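Local coordinates for digeranylgeranylglycerophospholipid reductase (Sulfolobus acidocaldarius, PDB 4OPC), which catalyses the FAD-dependent hydrogenation of the double bonds in the geranylgeranyl chains of archaeal membrane lipids, turning unsaturated archaeols into saturated ones, at residues 182-187 / 232-237; 268-273 / 292-297; 272-277 / 347-352. All coordinates share one frame; numbering follows the deposited sequence. Where two conformers were deposited one is given.

In the fold
The three contacts lie next to one another where the large sheet meets helix 332-357. Contacts 1 and 2 meet on neighbouring strands, 183-193 and 261-271, with centres about 9 Å apart; backbone bonds probably join Asp184 O to Val270 N (2.9 Å) and Asp182 O to Thr272 N (2.8 Å). Contacts 2 and 3 share Thr272 and Arg273, and their centres lie about 8 Å apart. Contact 3 returns to contact 1 through the salt bridge from Arg352 NH2 to Asp182 OD1 (2.8 Å). The bound lipid touches all three, while the flavin cofactor reaches Ala186 in contact 1 and Val270 and Val294 in contact 2.

Contact 1: 182-187 / 232-237; sequences DADVAY and GIQGGM. With PGT ((1S)-2-{[{[(2R)-2,3-dihydroxypropyl]oxy}(hydroxy)phosphoryl]oxy}-1-[(palmitoyloxy)methyl]ethyl stearate), chain C.
Strands 183-187 and 232-234 run antiparallel, their axes approaching to 4.5 Å with 152° between their directions, and Val185 and Ile233 form the hydrogen-bonded pair that joins them. They are adjacent strands of the large mixed sheet, in which strand 261-271 lies on the other side of 183-193. Val185 N gives to Ile233 O and Ile233 N to Val185 O, each at 2.9 Å. Beyond the end of strand 232-234, Gly235 N continues the pairing with a bond to Ala183 O (2.9 Å). Val185 and Ile233 lie side by side on one face, pointing the same way. In each, CG1 sits between the backbone N and the carbonyl carbon (chi1 54° and 66°), and the two CG1 atoms press together at 3.4 Å, tighter than an ordinary van der Waals contact. Helix 242-253 packs on this face, Ile242 against Val185 and Tyr245 against Ile233.

Ala186 and Gly232 form a non-hydrogen-bonded pair on the opposite face, with Ala186 CB resting against Gly232 CA. This side meets the ligands: Ala186 touches the flavin cofactor, and Gly232 CA lies 4.0 Å from C42 of the bound lipid. Having no side chain, Gly232 lets the lipid chain lie close against its backbone, as part of the lipid pocket. In one of its two conformers, Asp184 lays its carboxylate across the backbone of the partner strand, OD1 3.3 Å from Gln234 CA, while Gln234 sends its amide NE2 to the carbonyl of Lys181. In that same conformer the other carboxylate oxygen of Asp184, OD2, ends 3.6 Å from C46 of the lipid chain.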
# COMPACT_ATOMS: atom_id res chain seq x y z
N ASP A 182 -1.47 -12.90 -3.05
CA ASP A 182 -1.36 -11.50 -3.45
C ASP A 182 -1.29 -10.58 -2.23
O ASP A 182 -1.63 -9.39 -2.31
CB ASP A 182 -2.51 -11.10 -4.37
CG ASP A 182 -2.41 -11.68 -5.77
OD1 ASP A 182 -1.36 -12.24 -6.15
OD2 ASP A 182 -3.40 -11.59 -6.52
N ALA A 183 -0.83 -11.12 -1.10
CA ALA A 183 -0.54 -10.31 0.08
C ALA A 183 0.62 -10.93 0.82
O ALA A 183 0.96 -12.10 0.59
CB ALA A 183 -1.77 -10.23 1.00
N ASP A 184 1.26 -10.13 1.65
CA ASP A 184 2.26 -10.62 2.58
C ASP A 184 1.74 -10.45 4.00
O ASP A 184 0.91 -9.58 4.28
CB ASP A 184 3.60 -9.88 2.40
CG ASP A 184 4.43 -10.43 1.23
OD1 ASP A 184 3.83 -10.90 0.24
OD2 ASP A 184 5.69 -10.37 1.29
N VAL A 185 2.23 -11.27 4.91
CA VAL A 185 2.06 -10.99 6.32
C VAL A 185 3.39 -10.35 6.71
O VAL A 185 4.46 -10.78 6.25
CB VAL A 185 1.74 -12.26 7.15
CG1 VAL A 185 2.77 -13.32 6.94
CG2 VAL A 185 1.64 -11.92 8.64
N ALA A 186 3.33 -9.30 7.51
CA ALA A 186 4.53 -8.59 7.90
C ALA A 186 4.47 -8.29 9.40
O ALA A 186 3.40 -8.13 9.98
CB ALA A 186 4.70 -7.33 7.08
N TYR A 187 5.64 -8.24 10.03
CA TYR A 187 5.74 -8.09 11.47
C TYR A 187 6.95 -7.23 11.77
O TYR A 187 7.98 -7.36 11.09
CB TYR A 187 5.95 -9.47 12.11
CG TYR A 187 6.24 -9.40 13.59
CD1 TYR A 187 5.21 -9.26 14.51
CD2 TYR A 187 7.54 -9.46 14.07
CE1 TYR A 187 5.47 -9.18 15.85
CE2 TYR A 187 7.81 -9.37 15.42
CZ TYR A 187 6.77 -9.24 16.31
OH TYR A 187 6.99 -9.15 17.67
N GLY A 232 8.59 -9.26 5.97
CA GLY A 232 7.35 -9.65 5.32
C GLY A 232 7.59 -10.97 4.61
O GLY A 232 8.69 -11.21 4.08
N ILE A 233 6.59 -11.84 4.62
CA ILE A 233 6.65 -13.09 3.87
C ILE A 233 5.36 -13.26 3.08
O ILE A 233 4.31 -12.78 3.51
CB ILE A 233 6.90 -14.32 4.77
CG1 ILE A 233 5.73 -14.55 5.70
CG2 ILE A 233 8.19 -14.15 5.58
CD1 ILE A 233 5.91 -15.77 6.59
N GLN A 234 5.44 -13.92 1.93
CA GLN A 234 4.28 -14.10 1.08
C GLN A 234 3.24 -15.02 1.71
O GLN A 234 3.57 -16.08 2.25
CB GLN A 234 4.71 -14.64 -0.29
CG GLN A 234 3.54 -14.83 -1.25
CD GLN A 234 4.00 -15.22 -2.62
OE1 GLN A 234 5.07 -15.82 -2.79
NE2 GLN A 234 3.19 -14.92 -3.62
N GLY A 235 1.97 -14.61 1.65
CA GLY A 235 0.89 -15.47 2.10
C GLY A 235 0.51 -16.57 1.11
O GLY A 235 0.99 -16.60 -0.02
N GLY A 236 -0.34 -17.49 1.54
CA GLY A 236 -0.85 -18.52 0.66
C GLY A 236 0.15 -19.58 0.25
O GLY A 236 -0.12 -20.33 -0.68
N MET A 237 1.28 -19.66 0.96
CA MET A 237 2.35 -20.60 0.61
C MET A 237 2.60 -21.66 1.68
O MET A 237 3.47 -22.52 1.50
CB MET A 237 3.66 -19.84 0.35
CG MET A 237 3.56 -18.75 -0.70
SD MET A 237 3.27 -19.40 -2.36
CE MET A 237 4.88 -20.06 -2.75
C48 PGT C . 8.61 -8.89 -2.88
C47 PGT C . 7.16 -8.46 -2.87
C46 PGT C . 6.69 -8.30 -1.44
C45 PGT C . 7.60 -7.32 -0.72
C44 PGT C . 6.87 -6.65 0.42
C43 PGT C . 7.34 -7.22 1.75
C42 PGT C . 6.48 -6.66 2.85
C41 PGT C . 6.76 -5.18 2.95
C40 PGT C . 6.50 -4.69 4.35
C39 PGT C . 7.42 -3.51 4.59
C38 PGT C . 7.17 -2.46 3.54
C37 PGT C . 8.21 -1.38 3.69
C36 PGT C . 7.89 -0.28 2.70
C35 PGT C . 9.06 0.67 2.55
C34 PGT C . 8.67 1.78 1.60
C33 PGT C . 9.88 2.58 1.15
C32 PGT C . 9.54 4.05 1.01
C31 PGT C . 8.84 4.35 -0.31
O31 PGT C . 7.77 4.94 -0.26
O2 PGT C . 9.38 3.97 -1.56
C2 PGT C . 10.04 4.97 -2.31
C1 PGT C . 9.09 5.87 -3.08
O3P PGT C . 7.72 5.81 -2.73
P PGT C . 6.69 5.31 -3.83
O1P PGT C . 7.38 4.14 -4.50
O2P PGT C . 5.38 4.86 -3.20
O4P PGT C . 6.36 6.41 -4.93
C4 PGT C . 7.14 7.58 -5.10
C5 PGT C . 6.67 8.37 -6.29
O5 PGT C . 6.31 9.67 -5.88
C6 PGT C . 5.49 7.68 -6.93
O6 PGT C . 4.30 8.39 -6.69
C3 PGT C . 10.93 4.38 -3.38
O3 PGT C . 12.01 3.64 -2.86
C11 PGT C . 12.36 2.55 -3.68
O11 PGT C . 12.43 2.69 -4.88
C12 PGT C . 12.64 1.19 -3.06
C13 PGT C . 13.42 0.32 -4.01
C14 PGT C . 13.65 -1.03 -3.36
C15 PGT C . 12.63 -2.03 -3.86
C16 PGT C . 12.95 -3.41 -3.32
C17 PGT C . 12.95 -4.39 -4.47
C18 PGT C . 13.56 -5.71 -4.04
C19 PGT C . 13.84 -6.57 -5.26
C20 PGT C . 15.00 -6.00 -6.06
C21 PGT C . 16.09 -7.05 -6.19
C22 PGT C . 16.82 -6.90 -7.50
C23 PGT C . 17.43 -8.23 -7.87
C24 PGT C . 17.93 -8.21 -9.30
C25 PGT C . 17.33 -9.37 -10.07
C26 PGT C . 16.65 -8.85 -11.32

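Contact 2: 268-273 / 292-297; sequences ALVPTR and FTVNPV. With PGT ((1S)-2-{[{[(2R)-2,3-dihydroxypropyl]oxy}(hydroxy)phosphoryl]oxy}-1-[(palmitoyloxy)methyl]ethyl stearate), chain C.
Arg273 turns one face of its guanidinium to Phe292 CD2. Its CB leaves away from segment 292-297, but a bend at chi3 (-81°) swings NE toward the ring. Arg273 CG passes Phe292 CB, Arg273 CD comes beside Phe292 CD2, and Arg273 NE approaches the same Phe292 CD2 to 3.5 Å. Arg273 CZ lies 3.6 Å from Phe292 CD2, the carbon over the centre of the guanidinium face; NH2 continues to Phe292 CE2, with the two planes 42° apart. NH1 also forms a salt bridge to Glu176. An alanine in place of Arg273 would probably leave this side of the Phe292 ring without its cover and Glu176 without this salt bridge. The contact sets the end of strand 261-271 against the loop that leads into helix 302-322, beside both flavin and lipid. Pro271 CB meets Phe292 CD1, and Val294 wedges in next to it, CG2 3.7 Å from Pro271 CG and CG1 3.8 Å from Val270 CG2. A water accepts from Arg273 N (3.1 Å) and lies 3.1 Å from Val294 O, linking the two segments. Farther on, Asn295 OD1 accepts from Val297 N (2.9 Å) in an Asx turn, and Val297 CG1 touches lipid C17 at 3.7 Å.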
# COMPACT_ATOMS: atom_id res chain seq x y z
N ALA A 268 0.68 -7.39 10.74
CA ALA A 268 -0.56 -7.24 10.01
C ALA A 268 -0.35 -7.69 8.57
O ALA A 268 0.78 -7.93 8.12
CB ALA A 268 -1.03 -5.77 10.04
N LEU A 269 -1.44 -7.82 7.83
CA LEU A 269 -1.35 -8.17 6.42
C LEU A 269 -1.19 -6.94 5.54
O LEU A 269 -1.67 -5.85 5.89
CB LEU A 269 -2.59 -8.98 6.02
CG LEU A 269 -2.51 -10.45 6.45
CD1 LEU A 269 -3.81 -10.93 7.04
CD2 LEU A 269 -2.09 -11.33 5.27
N VAL A 270 -0.52 -7.11 4.41
CA VAL A 270 -0.37 -6.04 3.44
C VAL A 270 -0.60 -6.58 2.02
O VAL A 270 0.04 -7.52 1.58
CB VAL A 270 0.98 -5.27 3.63
CG1 VAL A 270 2.15 -6.21 3.50
CG2 VAL A 270 1.11 -4.10 2.66
N PRO A 271 -1.56 -5.98 1.30
CA PRO A 271 -1.76 -6.44 -0.08
C PRO A 271 -0.57 -6.10 -0.97
O PRO A 271 0.12 -5.12 -0.74
CB PRO A 271 -3.01 -5.68 -0.53
CG PRO A 271 -3.03 -4.44 0.34
CD PRO A 271 -2.40 -4.82 1.66
N THR A 272 -0.31 -6.94 -1.98
CA THR A 272 0.83 -6.72 -2.86
C THR A 272 0.44 -6.95 -4.31
O THR A 272 1.04 -7.78 -4.99
CB THR A 272 2.00 -7.66 -2.52
OG1 THR A 272 1.58 -9.02 -2.69
CG2 THR A 272 2.50 -7.46 -1.09
N ARG A 273 -0.54 -6.23 -4.80
CA ARG A 273 -1.06 -6.45 -6.15
C ARG A 273 -1.57 -5.16 -6.78
O ARG A 273 -1.58 -4.10 -6.12
CB ARG A 273 -2.20 -7.47 -6.13
CG ARG A 273 -3.29 -7.16 -5.11
CD ARG A 273 -4.61 -7.84 -5.53
NE ARG A 273 -5.31 -7.05 -6.55
CZ ARG A 273 -6.50 -7.35 -7.05
NH1 ARG A 273 -7.10 -6.53 -7.91
NH2 ARG A 273 -7.11 -8.48 -6.68
N PHE A 292 -6.45 -2.08 -2.23
CA PHE A 292 -5.18 -2.67 -2.68
C PHE A 292 -4.25 -1.64 -3.32
O PHE A 292 -3.70 -1.89 -4.39
CB PHE A 292 -5.39 -3.85 -3.65
CG PHE A 292 -6.43 -4.86 -3.20
CD1 PHE A 292 -6.55 -5.21 -1.86
CD2 PHE A 292 -7.27 -5.45 -4.13
CE1 PHE A 292 -7.48 -6.14 -1.46
CE2 PHE A 292 -8.23 -6.37 -3.73
CZ PHE A 292 -8.34 -6.71 -2.39
N THR A 293 -4.02 -0.52 -2.65
CA THR A 293 -3.18 0.55 -3.21
C THR A 293 -1.65 0.40 -3.01
O THR A 293 -0.86 1.22 -3.48
CB THR A 293 -3.66 1.93 -2.74
OG1 THR A 293 -3.77 1.94 -1.31
CG2 THR A 293 -5.03 2.23 -3.34
N VAL A 294 -1.22 -0.68 -2.39
CA VAL A 294 0.17 -0.83 -2.00
C VAL A 294 1.08 -1.17 -3.19
O VAL A 294 0.69 -1.95 -4.08
CB VAL A 294 0.26 -1.95 -0.97
CG1 VAL A 294 1.70 -2.20 -0.54
CG2 VAL A 294 -0.61 -1.59 0.24
N ASN A 295 2.27 -0.59 -3.22
CA ASN A 295 3.29 -0.94 -4.22
C ASN A 295 3.64 -2.44 -4.14
O ASN A 295 4.09 -2.91 -3.10
CB ASN A 295 4.54 -0.10 -3.98
CG ASN A 295 5.56 -0.26 -5.08
OD1 ASN A 295 6.14 -1.34 -5.26
ND2 ASN A 295 5.78 0.81 -5.82
N PRO A 296 3.42 -3.19 -5.22
CA PRO A 296 3.62 -4.65 -5.12
C PRO A 296 5.07 -5.10 -4.96
O PRO A 296 5.30 -6.22 -4.51
CB PRO A 296 3.05 -5.19 -6.45
CG PRO A 296 2.06 -4.13 -6.87
CD PRO A 296 2.66 -2.82 -6.43
N VAL A 297 6.04 -4.27 -5.34
CA VAL A 297 7.43 -4.69 -5.27
C VAL A 297 8.09 -4.32 -3.95
O VAL A 297 8.84 -5.12 -3.38
CB VAL A 297 8.23 -4.18 -6.46
CG1 VAL A 297 9.73 -4.34 -6.23
CG2 VAL A 297 7.83 -4.96 -7.71
C48 PGT C . 8.61 -8.89 -2.88
C47 PGT C . 7.16 -8.46 -2.87
C46 PGT C . 6.69 -8.30 -1.44
C45 PGT C . 7.60 -7.32 -0.72
C44 PGT C . 6.87 -6.65 0.42
C43 PGT C . 7.34 -7.22 1.75
C42 PGT C . 6.48 -6.66 2.85
C41 PGT C . 6.76 -5.18 2.95
C40 PGT C . 6.50 -4.69 4.35
C39 PGT C . 7.42 -3.51 4.59
C38 PGT C . 7.17 -2.46 3.54
C37 PGT C . 8.21 -1.38 3.69
C36 PGT C . 7.89 -0.28 2.70
C35 PGT C . 9.06 0.67 2.55
C34 PGT C . 8.67 1.78 1.60
C33 PGT C . 9.88 2.58 1.15
C32 PGT C . 9.54 4.05 1.01
C31 PGT C . 8.84 4.35 -0.31
O31 PGT C . 7.77 4.94 -0.26
O2 PGT C . 9.38 3.97 -1.56
C2 PGT C . 10.04 4.97 -2.31
C1 PGT C . 9.09 5.87 -3.08
O3P PGT C . 7.72 5.81 -2.73
P PGT C . 6.69 5.31 -3.83
O1P PGT C . 7.38 4.14 -4.50
O2P PGT C . 5.38 4.86 -3.20
O4P PGT C . 6.36 6.41 -4.93
C4 PGT C . 7.14 7.58 -5.10
C5 PGT C . 6.67 8.37 -6.29
O5 PGT C . 6.31 9.67 -5.88
C6 PGT C . 5.49 7.68 -6.93
O6 PGT C . 4.30 8.39 -6.69
C3 PGT C . 10.93 4.38 -3.38
O3 PGT C . 12.01 3.64 -2.86
C11 PGT C . 12.36 2.55 -3.68
O11 PGT C . 12.43 2.69 -4.88
C12 PGT C . 12.64 1.19 -3.06
C13 PGT C . 13.42 0.32 -4.01
C14 PGT C . 13.65 -1.03 -3.36
C15 PGT C . 12.63 -2.03 -3.86
C16 PGT C . 12.95 -3.41 -3.32
C17 PGT C . 12.95 -4.39 -4.47
C18 PGT C . 13.56 -5.71 -4.04
C19 PGT C . 13.84 -6.57 -5.26
C20 PGT C . 15.00 -6.00 -6.06
C21 PGT C . 16.09 -7.05 -6.19
C22 PGT C . 16.82 -6.90 -7.50
C23 PGT C . 17.43 -8.23 -7.87
C24 PGT C . 17.93 -8.21 -9.30
C25 PGT C . 17.33 -9.37 -10.07
C26 PGT C . 16.65 -8.85 -11.32
O HOH W 1 -1.66 -3.82 -3.26

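Contact 3: 272-277 / 347-352; sequences TRRPLY and SLDIFR
Asp349, on helix 332-357, takes two hydrogen bonds from Arg274 on a single oxygen, OD2. Arg274 N arrives at 2.9 Å from above the carboxylate plane, almost straight at 174°. Arg274 NH1, also 2.9 Å away, comes in on the syn side close to that plane and makes a salt bridge; the oxygen lies at the edge of the guanidinium. With CG anti to its backbone N (chi1 -169°), Asp349 directs the carboxylate off the helix toward the loop. OD1 is satisfied from the helix itself, accepting from Arg352 NH2 at 2.9 Å on its syn side, and Arg353 NE adds a further salt bridge. This is a buried salt-bridge network of Arg274, Asp349 and Arg352, tying the loop after strand 261-271 to the helix. Arg352 NH2 also pairs with Asp182, which is likely to help balance the positive charges gathered here. Thr272 OG1 lies over one face of the Arg352 guanidinium, offset toward its rim. The far side of Arg274 grips Tyr277 OH side-on, through NE (2.9 Å) and NH2 (3.3 Å), and that hydroxyl is bonded in addition to Asp442 of helix 434-452. The guanidinium groups of Arg273 and Arg274 face each other, each CZ 3.9 Å above the other's plane, with Arg273 NE held by Arg274 O at 2.8 Å and Arg273 NH1 by Pro275 O at 3.0 Å.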
# COMPACT_ATOMS: atom_id res chain seq x y z
N THR A 272 -0.31 -6.94 -1.98
CA THR A 272 0.83 -6.72 -2.86
C THR A 272 0.44 -6.95 -4.31
O THR A 272 1.04 -7.78 -4.99
CB THR A 272 2.00 -7.66 -2.52
OG1 THR A 272 1.58 -9.02 -2.69
CG2 THR A 272 2.50 -7.46 -1.09
N ARG A 273 -0.54 -6.23 -4.80
CA ARG A 273 -1.06 -6.45 -6.15
C ARG A 273 -1.57 -5.16 -6.78
O ARG A 273 -1.58 -4.10 -6.12
CB ARG A 273 -2.20 -7.47 -6.13
CG ARG A 273 -3.29 -7.16 -5.11
CD ARG A 273 -4.61 -7.84 -5.53
NE ARG A 273 -5.31 -7.05 -6.55
CZ ARG A 273 -6.50 -7.35 -7.05
NH1 ARG A 273 -7.10 -6.53 -7.91
NH2 ARG A 273 -7.11 -8.48 -6.68
N ARG A 274 -1.97 -5.25 -8.04
CA ARG A 274 -2.69 -4.17 -8.73
C ARG A 274 -3.90 -3.73 -7.89
O ARG A 274 -4.39 -4.49 -7.05
CB ARG A 274 -3.14 -4.68 -10.09
CG ARG A 274 -4.14 -5.82 -9.99
CD ARG A 274 -4.00 -6.82 -11.15
NE ARG A 274 -4.96 -7.91 -10.98
CZ ARG A 274 -4.77 -8.95 -10.18
NH1 ARG A 274 -3.66 -9.07 -9.47
NH2 ARG A 274 -5.71 -9.89 -10.10
N PRO A 275 -4.38 -2.50 -8.09
CA PRO A 275 -5.51 -2.07 -7.25
C PRO A 275 -6.80 -2.82 -7.58
O PRO A 275 -6.87 -3.60 -8.54
CB PRO A 275 -5.66 -0.58 -7.58
CG PRO A 275 -4.96 -0.39 -8.89
CD PRO A 275 -3.91 -1.45 -9.00
N LEU A 276 -7.83 -2.61 -6.76
CA LEU A 276 -9.17 -3.09 -7.09
C LEU A 276 -9.48 -2.69 -8.53
O LEU A 276 -9.23 -1.55 -8.92
CB LEU A 276 -10.20 -2.39 -6.21
CG LEU A 276 -10.73 -2.95 -4.90
CD1 LEU A 276 -11.99 -2.16 -4.51
CD2 LEU A 276 -11.03 -4.43 -4.95
N TYR A 277 -10.02 -3.62 -9.31
CA TYR A 277 -10.30 -3.35 -10.72
C TYR A 277 -11.14 -2.10 -10.91
O TYR A 277 -10.88 -1.31 -11.83
CB TYR A 277 -10.94 -4.55 -11.40
CG TYR A 277 -9.95 -5.64 -11.74
CD1 TYR A 277 -8.80 -5.35 -12.47
CD2 TYR A 277 -10.16 -6.95 -11.34
CE1 TYR A 277 -7.90 -6.35 -12.80
CE2 TYR A 277 -9.25 -7.95 -11.67
CZ TYR A 277 -8.13 -7.63 -12.39
OH TYR A 277 -7.22 -8.62 -12.72
N SER A 347 2.01 -2.99 -13.48
CA SER A 347 3.30 -3.42 -14.01
C SER A 347 4.13 -4.10 -12.92
O SER A 347 4.76 -5.15 -13.15
CB SER A 347 4.06 -2.20 -14.53
OG SER A 347 5.32 -2.56 -15.06
N LEU A 348 4.14 -3.51 -11.74
CA LEU A 348 4.93 -4.05 -10.63
C LEU A 348 4.34 -5.34 -10.06
O LEU A 348 5.06 -6.13 -9.46
CB LEU A 348 5.12 -2.99 -9.56
CG LEU A 348 6.02 -1.84 -10.02
CD1 LEU A 348 6.08 -0.79 -8.93
CD2 LEU A 348 7.42 -2.33 -10.41
N ASP A 349 3.04 -5.57 -10.27
CA ASP A 349 2.39 -6.82 -9.86
C ASP A 349 3.03 -7.97 -10.65
O ASP A 349 3.35 -9.03 -10.10
CB ASP A 349 0.87 -6.67 -10.09
CG ASP A 349 0.02 -7.78 -9.47
OD1 ASP A 349 0.55 -8.82 -9.03
OD2 ASP A 349 -1.21 -7.60 -9.47
N ILE A 350 3.27 -7.76 -11.94
CA ILE A 350 3.99 -8.72 -12.78
C ILE A 350 5.43 -8.91 -12.28
O ILE A 350 5.91 -10.03 -12.09
CB ILE A 350 4.04 -8.25 -14.25
CG1 ILE A 350 2.65 -8.29 -14.88
CG2 ILE A 350 5.00 -9.09 -15.07
CD1 ILE A 350 2.10 -9.68 -15.09
N PHE A 351 6.13 -7.79 -12.07
CA PHE A 351 7.53 -7.85 -11.68
C PHE A 351 7.71 -8.57 -10.34
O PHE A 351 8.60 -9.42 -10.21
CB PHE A 351 8.12 -6.43 -11.68
CG PHE A 351 9.62 -6.38 -11.60
CD1 PHE A 351 10.42 -7.20 -12.38
CD2 PHE A 351 10.23 -5.45 -10.78
CE1 PHE A 351 11.80 -7.13 -12.29
CE2 PHE A 351 11.62 -5.38 -10.70
CZ PHE A 351 12.39 -6.22 -11.48
N ARG A 352 6.84 -8.27 -9.37
CA ARG A 352 6.85 -8.96 -8.09
C ARG A 352 6.80 -10.49 -8.22
O ARG A 352 7.51 -11.21 -7.51
CB ARG A 352 5.66 -8.49 -7.22
CG ARG A 352 5.20 -9.54 -6.21
CD ARG A 352 3.93 -9.19 -5.49
NE ARG A 352 2.70 -9.44 -6.25
CZ ARG A 352 1.98 -10.55 -6.15
NH1 ARG A 352 2.36 -11.51 -5.33
NH2 ARG A 352 0.84 -10.68 -6.82